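Local structure of RagB/SusD domain protein (Flavobacterium johnsoniae, 5J90) at residues N38-V42 / E125-R129; I89-Y94 / T133-I138. The protein binds chitin and, as a SusD homolog of a chitin-utilization locus, probably works at the outer membrane as a lipoprotein. All coordinates share one frame; numbering follows the deposited sequence.

Interaction 1 (N38-V42 / E125-R129)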
ATOM      1  N   ASN A  38      30.177   8.468 -12.382  1.00  9.81           N
ATOM      2  CA  ASN A  38      29.791   8.716 -13.766  1.00  8.98           C
ATOM      3  C   ASN A  38      28.497   8.033 -14.194  1.00  9.63           C
ATOM      4  O   ASN A  38      28.054   8.201 -15.328  1.00 10.76           O
ATOM      5  CB  ASN A  38      30.918   8.309 -14.724  1.00 10.97           C
ATOM      6  CG  ASN A  38      32.072   9.284 -14.708  1.00 13.38           C
ATOM      7  OD1 ASN A  38      31.889  10.476 -14.450  1.00 17.10           O
ATOM      8  ND2 ASN A  38      33.272   8.781 -14.968  1.00 15.74           N
ATOM      9  N   ASN A  39      27.892   7.267 -13.287  1.00 10.29           N
ATOM     10  CA  ASN A  39      26.723   6.462 -13.667  1.00  9.84           C
ATOM     11  C   ASN A  39      25.547   6.481 -12.707  1.00 10.86           C
ATOM     12  O   ASN A  39      24.650   5.659 -12.829  1.00 11.84           O
ATOM     13  CB  ASN A  39      27.124   5.015 -13.987  1.00 10.09           C
ATOM     14  CG  ASN A  39      27.976   4.914 -15.240  1.00 12.37           C
ATOM     15  OD1 ASN A  39      27.457   4.895 -16.362  1.00 16.02           O
ATOM     16  ND2 ASN A  39      29.286   4.863 -15.058  1.00 11.59           N
ATOM     17  N   ILE A  40      25.537   7.404 -11.753  1.00 10.56           N
ATOM     18  CA  ILE A  40      24.313   7.650 -10.986  1.00 10.75           C
ATOM     19  C   ILE A  40      23.284   8.186 -11.973  1.00  9.63           C
ATOM     20  O   ILE A  40      22.204   7.611 -12.146  1.00  9.92           O
ATOM     21  CB  ILE A  40      24.557   8.618  -9.821  1.00 10.20           C
ATOM     22  CG1 ILE A  40      25.529   7.982  -8.828  1.00 11.58           C
ATOM     23  CG2 ILE A  40      23.235   9.006  -9.140  1.00  9.82           C
ATOM     24  CD1 ILE A  40      26.222   8.985  -7.936  1.00 14.12           C
ATOM     25  N   GLN A  41      23.633   9.286 -12.639  1.00 10.92           N
ATOM     26  CA  GLN A  41      23.072   9.599 -13.945  1.00 10.28           C
ATOM     27  C   GLN A  41      24.149   9.263 -14.960  1.00 10.56           C
ATOM     28  O   GLN A  41      25.283   9.730 -14.838  1.00 13.65           O
ATOM     29  CB  GLN A  41      22.695  11.077 -14.053  1.00 10.80           C
ATOM     30  CG  GLN A  41      21.526  11.435 -13.173  1.00 11.26           C
ATOM     31  CD  GLN A  41      21.011  12.827 -13.444  1.00 11.20           C
ATOM     32  OE1 GLN A  41      21.750  13.705 -13.896  1.00 13.34           O
ATOM     33  NE2 GLN A  41      19.733  13.041 -13.182  1.00 11.87           N
ATOM     34  N   VAL A  42      23.822   8.437 -15.946  1.00 10.65           N
ATOM     35  CA  VAL A  42      24.828   8.048 -16.931  1.00 10.91           C
ATOM     36  C   VAL A  42      25.249   9.253 -17.762  1.00 11.28           C
ATOM     37  O   VAL A  42      24.449   9.830 -18.494  1.00 13.00           O
ATOM     38  CB  VAL A  42      24.332   6.910 -17.833  1.00 10.31           C
ATOM     39  CG1 VAL A  42      25.345   6.639 -18.945  1.00 12.41           C
ATOM     40  CG2 VAL A  42      24.091   5.657 -16.998  1.00 11.62           C
ATOM     41  N   GLU A 125      23.302   6.662  -2.581  1.00  7.87           N
ATOM     42  CA  GLU A 125      22.884   7.693  -3.529  1.00  8.05           C
ATOM     43  C   GLU A 125      22.434   7.091  -4.858  1.00  7.92           C
ATOM     44  O   GLU A 125      21.407   7.488  -5.411  1.00  9.22           O
ATOM     45  CB  GLU A 125      24.006   8.713  -3.750  1.00  8.49           C
ATOM     46  CG  GLU A 125      23.808   9.624  -4.964  1.00  9.03           C
ATOM     47  CD  GLU A 125      22.514  10.443  -4.956  1.00  8.95           C
ATOM     48  OE1 GLU A 125      21.843  10.566  -3.898  1.00  9.55           O
ATOM     49  OE2 GLU A 125      22.169  10.970  -6.043  1.00  9.73           O
ATOM     50  N   GLY A 126      23.178   6.119  -5.377  1.00  8.40           N
ATOM     51  CA  GLY A 126      22.779   5.504  -6.630  1.00  9.21           C
ATOM     52  C   GLY A 126      21.646   4.503  -6.482  1.00  9.19           C
ATOM     53  O   GLY A 126      20.719   4.459  -7.308  1.00  8.83           O
ATOM     54  N   MET A 127      21.700   3.681  -5.440  1.00  8.21           N
ATOM     55  CA  MET A 127      20.750   2.575  -5.340  1.00  7.51           C
ATOM     56  C   MET A 127      19.371   2.926  -4.769  1.00  8.64           C
ATOM     57  O   MET A 127      18.401   2.219  -5.057  1.00  8.01           O
ATOM     58  CB  MET A 127      21.373   1.364  -4.629  1.00  9.16           C
ATOM     59  CG  MET A 127      22.646   0.838  -5.325  1.00 10.71           C
ATOM     60  SD  MET A 127      22.435   0.405  -7.074  1.00 10.58           S
ATOM     61  CE  MET A 127      21.336  -1.004  -6.945  1.00 11.22           C
ATOM     62  N   HIS A 128      19.253   4.012  -3.997  1.00  7.44           N
ATOM     63  CA  HIS A 128      17.904   4.410  -3.575  1.00  8.29           C
ATOM     64  C   HIS A 128      17.054   4.756  -4.798  1.00  7.54           C
ATOM     65  O   HIS A 128      15.852   4.484  -4.833  1.00  7.34           O
ATOM     66  CB  HIS A 128      17.893   5.542  -2.521  1.00  7.69           C
ATOM     67  CG  HIS A 128      17.998   6.928  -3.095  1.00  6.43           C
ATOM     68  ND1 HIS A 128      19.203   7.506  -3.440  1.00  7.31           N
ATOM     69  CD2 HIS A 128      17.044   7.845  -3.395  1.00  7.67           C
ATOM     70  CE1 HIS A 128      18.987   8.722  -3.918  1.00  7.78           C
ATOM     71  NE2 HIS A 128      17.687   8.953  -3.899  1.00  7.96           N
ATOM     72  N   ARG A 129      17.685   5.316  -5.830  1.00  7.11           N
ATOM     73  CA  ARG A 129      16.989   5.597  -7.084  1.00  7.49           C
ATOM     74  C   ARG A 129      16.465   4.304  -7.709  1.00  6.74           C
ATOM     75  O   ARG A 129      15.328   4.242  -8.198  1.00  7.64           O
ATOM     76  CB  ARG A 129      17.926   6.326  -8.053  1.00  7.55           C
ATOM     77  CG  ARG A 129      18.232   7.762  -7.624  1.00  8.66           C
ATOM     78  CD  ARG A 129      19.543   8.302  -8.237  1.00  9.06           C
ATOM     79  NE  ARG A 129      19.660   8.057  -9.681  1.00  9.34           N
ATOM     80  CZ  ARG A 129      19.148   8.834 -10.634  1.00 10.11           C
ATOM     81  NH1 ARG A 129      18.458   9.928 -10.332  1.00 10.85           N
ATOM     82  NH2 ARG A 129      19.322   8.522 -11.915  1.00 11.38           N
TER
HETATM   83  O   HOH W   1      20.850   5.504  -9.911  1.00 10.36           O
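I40 meets helix 113-134 through both its side chain and its carbonyl, and R129 answers both. With CG2 anti to the backbone N, as chi1 of -64° for CG1 requires, the methyl branch touches two polar side chains: CG2 is 3.7 Å from R129 NE and 3.8 Å from E125 OE2. The other branch lies across E125, with I40 CD1 3.9 Å from E125 CG, and I40 CG1 comes 4.3 Å from G126 CA.

The chain of R129 bends at chi3 (48°), and its NH2 reaches I40 O at 3.0 Å. That bond is weak (N-H...O angle 123°); Q53 OE1 is the stronger partner of NH2, while I40 O also accepts from Q52 NE2. A water in the guanidinium plane, at its edge, accepts a hydrogen bond from R129 NE (2.8 Å to the water O) and lies 2.8 Å from G126 O, to which it can donate. Q41 CG is in van der Waals contact with R129 NH2 (3.9 Å).

This buried contact joins the loop between helices 33-37 and 46-54 to the second half of helix 113-134, with helix 46-54 supplying Q52 and Q53 beside R129 and helix 196-213 packing on E125.

Interaction 2 (I89-Y94 / T133-I138). With EDO (1,2-ethanediol), chain C.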
ATOM      1  N   ILE A  89      18.055   1.218 -17.228  1.00  9.73           N
ATOM      2  CA  ILE A  89      18.145   1.723 -15.859  1.00  9.41           C
ATOM      3  C   ILE A  89      18.820   0.685 -14.972  1.00  8.55           C
ATOM      4  O   ILE A  89      19.781   0.971 -14.253  1.00  9.84           O
ATOM      5  CB  ILE A  89      16.744   2.020 -15.286  1.00  8.41           C
ATOM      6  CG1 ILE A  89      15.946   2.950 -16.206  1.00  9.63           C
ATOM      7  CG2 ILE A  89      16.863   2.584 -13.874  1.00 10.19           C
ATOM      8  CD1 ILE A  89      14.465   3.021 -15.851  1.00 12.04           C
ATOM      9  N   TRP A  90      18.310  -0.541 -15.039  1.00  8.76           N
ATOM     10  CA  TRP A  90      18.816  -1.625 -14.217  1.00  9.22           C
ATOM     11  C   TRP A  90      20.230  -2.010 -14.647  1.00  8.84           C
ATOM     12  O   TRP A  90      21.146  -2.125 -13.820  1.00 10.06           O
ATOM     13  CB  TRP A  90      17.871  -2.822 -14.346  1.00  9.80           C
ATOM     14  CG  TRP A  90      18.196  -3.999 -13.482  1.00  8.83           C
ATOM     15  CD1 TRP A  90      19.141  -4.962 -13.708  1.00  9.64           C
ATOM     16  CD2 TRP A  90      17.539  -4.363 -12.266  1.00  8.83           C
ATOM     17  NE1 TRP A  90      19.122  -5.895 -12.692  1.00 10.38           N
ATOM     18  CE2 TRP A  90      18.144  -5.548 -11.794  1.00  9.30           C
ATOM     19  CE3 TRP A  90      16.496  -3.796 -11.522  1.00  9.43           C
ATOM     20  CZ2 TRP A  90      17.734  -6.179 -10.616  1.00  9.36           C
ATOM     21  CZ3 TRP A  90      16.094  -4.425 -10.354  1.00  9.49           C
ATOM     22  CH2 TRP A  90      16.715  -5.591  -9.911  1.00  9.41           C
ATOM     23  N   ASP A  91      20.417  -2.207 -15.947  1.00  9.99           N
ATOM     24  CA  ASP A  91      21.676  -2.765 -16.423  1.00 12.41           C
ATOM     25  C   ASP A  91      22.862  -1.824 -16.167  1.00 10.70           C
ATOM     26  O   ASP A  91      23.903  -2.256 -15.659  1.00 10.93           O
ATOM     27  CB  ASP A  91      21.556  -3.198 -17.890  1.00 12.27           C
ATOM     28  CG  ASP A  91      20.556  -4.340 -18.079  1.00 12.89           C
ATOM     29  OD1 ASP A  91      20.370  -5.124 -17.133  1.00 15.16           O
ATOM     30  OD2 ASP A  91      19.949  -4.447 -19.169  1.00 14.80           O
ATOM     31  N   TYR A  92      22.688  -0.532 -16.444  1.00 10.38           N
ATOM     32  CA  TYR A  92      23.770   0.418 -16.192  1.00 10.50           C
ATOM     33  C   TYR A  92      24.011   0.678 -14.706  1.00 10.36           C
ATOM     34  O   TYR A  92      25.154   0.793 -14.268  1.00 11.46           O
ATOM     35  CB  TYR A  92      23.567   1.726 -16.970  1.00 11.43           C
ATOM     36  CG  TYR A  92      24.135   1.639 -18.367  1.00 11.64           C
ATOM     37  CD1 TYR A  92      23.464   0.946 -19.367  1.00 13.25           C
ATOM     38  CD2 TYR A  92      25.358   2.219 -18.678  1.00 12.03           C
ATOM     39  CE1 TYR A  92      23.985   0.842 -20.642  1.00 13.15           C
ATOM     40  CE2 TYR A  92      25.891   2.115 -19.956  1.00 13.32           C
ATOM     41  CZ  TYR A  92      25.197   1.424 -20.924  1.00 13.12           C
ATOM     42  OH  TYR A  92      25.714   1.317 -22.204  1.00 16.27           O
ATOM     43  N   GLY A  93      22.938   0.735 -13.920  1.00  9.54           N
ATOM     44  CA  GLY A  93      23.060   0.934 -12.488  1.00 10.34           C
ATOM     45  C   GLY A  93      23.791  -0.201 -11.794  1.00  8.86           C
ATOM     46  O   GLY A  93      24.676   0.014 -10.973  1.00  9.96           O
ATOM     47  N   TYR A  94      23.411  -1.433 -12.114  1.00  9.03           N
ATOM     48  CA  TYR A  94      24.053  -2.565 -11.465  1.00  9.55           C
ATOM     49  C   TYR A  94      25.498  -2.771 -11.922  1.00  9.35           C
ATOM     50  O   TYR A  94      26.366  -3.105 -11.116  1.00 11.16           O
ATOM     51  CB  TYR A  94      23.220  -3.847 -11.627  1.00 10.57           C
ATOM     52  CG  TYR A  94      22.159  -3.938 -10.555  1.00  9.79           C
ATOM     53  CD1 TYR A  94      20.871  -3.470 -10.785  1.00  9.33           C
ATOM     54  CD2 TYR A  94      22.464  -4.444  -9.300  1.00  9.51           C
ATOM     55  CE1 TYR A  94      19.903  -3.523  -9.788  1.00  8.42           C
ATOM     56  CE2 TYR A  94      21.503  -4.498  -8.287  1.00  8.80           C
ATOM     57  CZ  TYR A  94      20.227  -4.037  -8.554  1.00  8.93           C
ATOM     58  OH  TYR A  94      19.264  -4.081  -7.567  1.00  9.80           O
ATOM     59  N   THR A 133      12.482   3.188  -8.195  1.00  7.74           N
ATOM     60  CA  THR A 133      11.958   2.946  -9.533  1.00  7.99           C
ATOM     61  C   THR A 133      11.239   1.596  -9.649  1.00  6.76           C
ATOM     62  O   THR A 133      10.153   1.524 -10.213  1.00  8.04           O
ATOM     63  CB  THR A 133      13.092   3.056 -10.572  1.00  7.94           C
ATOM     64  OG1 THR A 133      13.601   4.398 -10.551  1.00 10.21           O
ATOM     65  CG2 THR A 133      12.603   2.747 -11.966  1.00  9.12           C
ATOM     66  N   PHE A 134      11.831   0.541  -9.083  1.00  7.13           N
ATOM     67  CA  PHE A 134      11.329  -0.821  -9.280  1.00  7.42           C
ATOM     68  C   PHE A 134      10.590  -1.421  -8.086  1.00  7.65           C
ATOM     69  O   PHE A 134       9.775  -2.342  -8.262  1.00  8.24           O
ATOM     70  CB  PHE A 134      12.485  -1.756  -9.685  1.00  7.81           C
ATOM     71  CG  PHE A 134      13.067  -1.442 -11.034  1.00  7.75           C
ATOM     72  CD1 PHE A 134      12.431  -1.870 -12.190  1.00  8.33           C
ATOM     73  CD2 PHE A 134      14.234  -0.692 -11.149  1.00  8.01           C
ATOM     74  CE1 PHE A 134      12.942  -1.555 -13.436  1.00  8.71           C
ATOM     75  CE2 PHE A 134      14.749  -0.373 -12.396  1.00  9.13           C
ATOM     76  CZ  PHE A 134      14.103  -0.809 -13.537  1.00  8.85           C
ATOM     77  N   GLY A 135      10.874  -0.927  -6.879  1.00  6.88           N
ATOM     78  CA  GLY A 135      10.376  -1.547  -5.657  1.00  7.33           C
ATOM     79  C   GLY A 135      11.399  -2.540  -5.124  1.00  8.03           C
ATOM     80  O   GLY A 135      12.516  -2.161  -4.775  1.00  7.75           O
ATOM     81  N   PRO A 136      11.046  -3.831  -5.064  1.00  7.05           N
ATOM     82  CA  PRO A 136      12.064  -4.820  -4.704  1.00  6.95           C
ATOM     83  C   PRO A 136      13.241  -4.758  -5.679  1.00  7.11           C
ATOM     84  O   PRO A 136      13.036  -4.557  -6.879  1.00  8.04           O
ATOM     85  CB  PRO A 136      11.319  -6.161  -4.845  1.00  7.50           C
ATOM     86  CG  PRO A 136       9.851  -5.794  -4.695  1.00  8.21           C
ATOM     87  CD  PRO A 136       9.733  -4.443  -5.340  1.00  7.74           C
ATOM     88  N   ILE A 137      14.456  -4.897  -5.154  1.00  6.86           N
ATOM     89  CA  ILE A 137      15.653  -4.943  -6.006  1.00  7.15           C
ATOM     90  C   ILE A 137      16.652  -5.928  -5.421  1.00  7.93           C
ATOM     91  O   ILE A 137      16.511  -6.370  -4.281  1.00  8.33           O
ATOM     92  CB  ILE A 137      16.334  -3.551  -6.146  1.00  7.90           C
ATOM     93  CG1 ILE A 137      16.851  -3.056  -4.788  1.00  8.04           C
ATOM     94  CG2 ILE A 137      15.390  -2.546  -6.803  1.00  8.43           C
ATOM     95  CD1 ILE A 137      17.827  -1.876  -4.897  1.00  8.18           C
ATOM     96  N   ILE A 138      17.671  -6.276  -6.204  1.00  8.63           N
ATOM     97  CA  ILE A 138      18.795  -7.028  -5.673  1.00  8.95           C
ATOM     98  C   ILE A 138      19.651  -6.103  -4.804  1.00  8.56           C
ATOM     99  O   ILE A 138      20.051  -5.017  -5.234  1.00  9.79           O
ATOM    100  CB  ILE A 138      19.637  -7.652  -6.799  1.00  9.49           C
ATOM    101  CG1 ILE A 138      18.810  -8.705  -7.534  1.00 11.04           C
ATOM    102  CG2 ILE A 138      20.908  -8.269  -6.220  1.00 10.93           C
ATOM    103  CD1 ILE A 138      19.464  -9.241  -8.811  1.00 14.02           C
TER
HETATM  104  C1  EDO C 601      24.731  -0.284 -24.475  1.00 29.62           C
HETATM  105  O1  EDO C 601      25.968  -0.604 -23.828  1.00 35.87           O
HETATM  106  C2  EDO C 601      24.015  -1.574 -24.845  1.00 28.61           C
HETATM  107  O2  EDO C 601      23.857  -2.386 -23.674  1.00 33.51           O
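The F134 ring is sandwiched: T133 CG2 lies over one face, and the edge of W90 meets the opposite face, CE3 3.8 Å above the plane and toward the rim. The ring planes stand at 85° with centroids 5.4 Å apart, a T-shaped pair, and I89 CG2 abuts the F134 edge. One face of W90 carries Y94 CE1, 3.3 Å above its centre, from the next turn of the same helix; the rim of W90 meets I138, with CD1 in the indole plane and 4.0 Å from W90 CZ2. Such interdigitation fixes the helical hairpin 83-108/113-134, part of the largely helical, TPR-related SusD fold, to the chain that leaves it. Helix 113-134 ends at F134, and G135 follows with a positive phi (93°) that, with its psi, calls for glycine; the chain then runs back along helix 83-108.

W90 reaches this chain because CG is anti to the backbone N (chi1 -176°), and Y151 also packs nearly parallel to its ring. Y94 OH donates to I138 O at 2.6 Å, in the carbonyl plane on a lone pair. An alanine in place of Y94 is likely to leave the I138 carbonyl without its hydroxyl donor and uncover one indole face. Y92 takes no part in this packing; its OH is hydrogen-bonded at 2.5 Å to O1 of an ethanediol, probably from the crystallisation liquor.

Along the chain the segments alternate: 38-42, 89-94, 125-129, then 133-138, so each contact spans one segment of the other. Both draw on helix 113-134, interaction 1 on its later middle turns and interaction 2 on its C-terminal end and the loop beyond. Their centres lie about 10 Å apart, and they touch directly: M127 CE packs 3.6 Å from Y94 CZ, and V42 CG2 lies 4.0 Å from Y92 CB. Helix 83-108 therefore bridges them, facing both the N-terminal loop and the outgoing chain. Taken together, the two contacts tie loops on either side of this helical hairpin into one continuous buried region of the SusD-like fold.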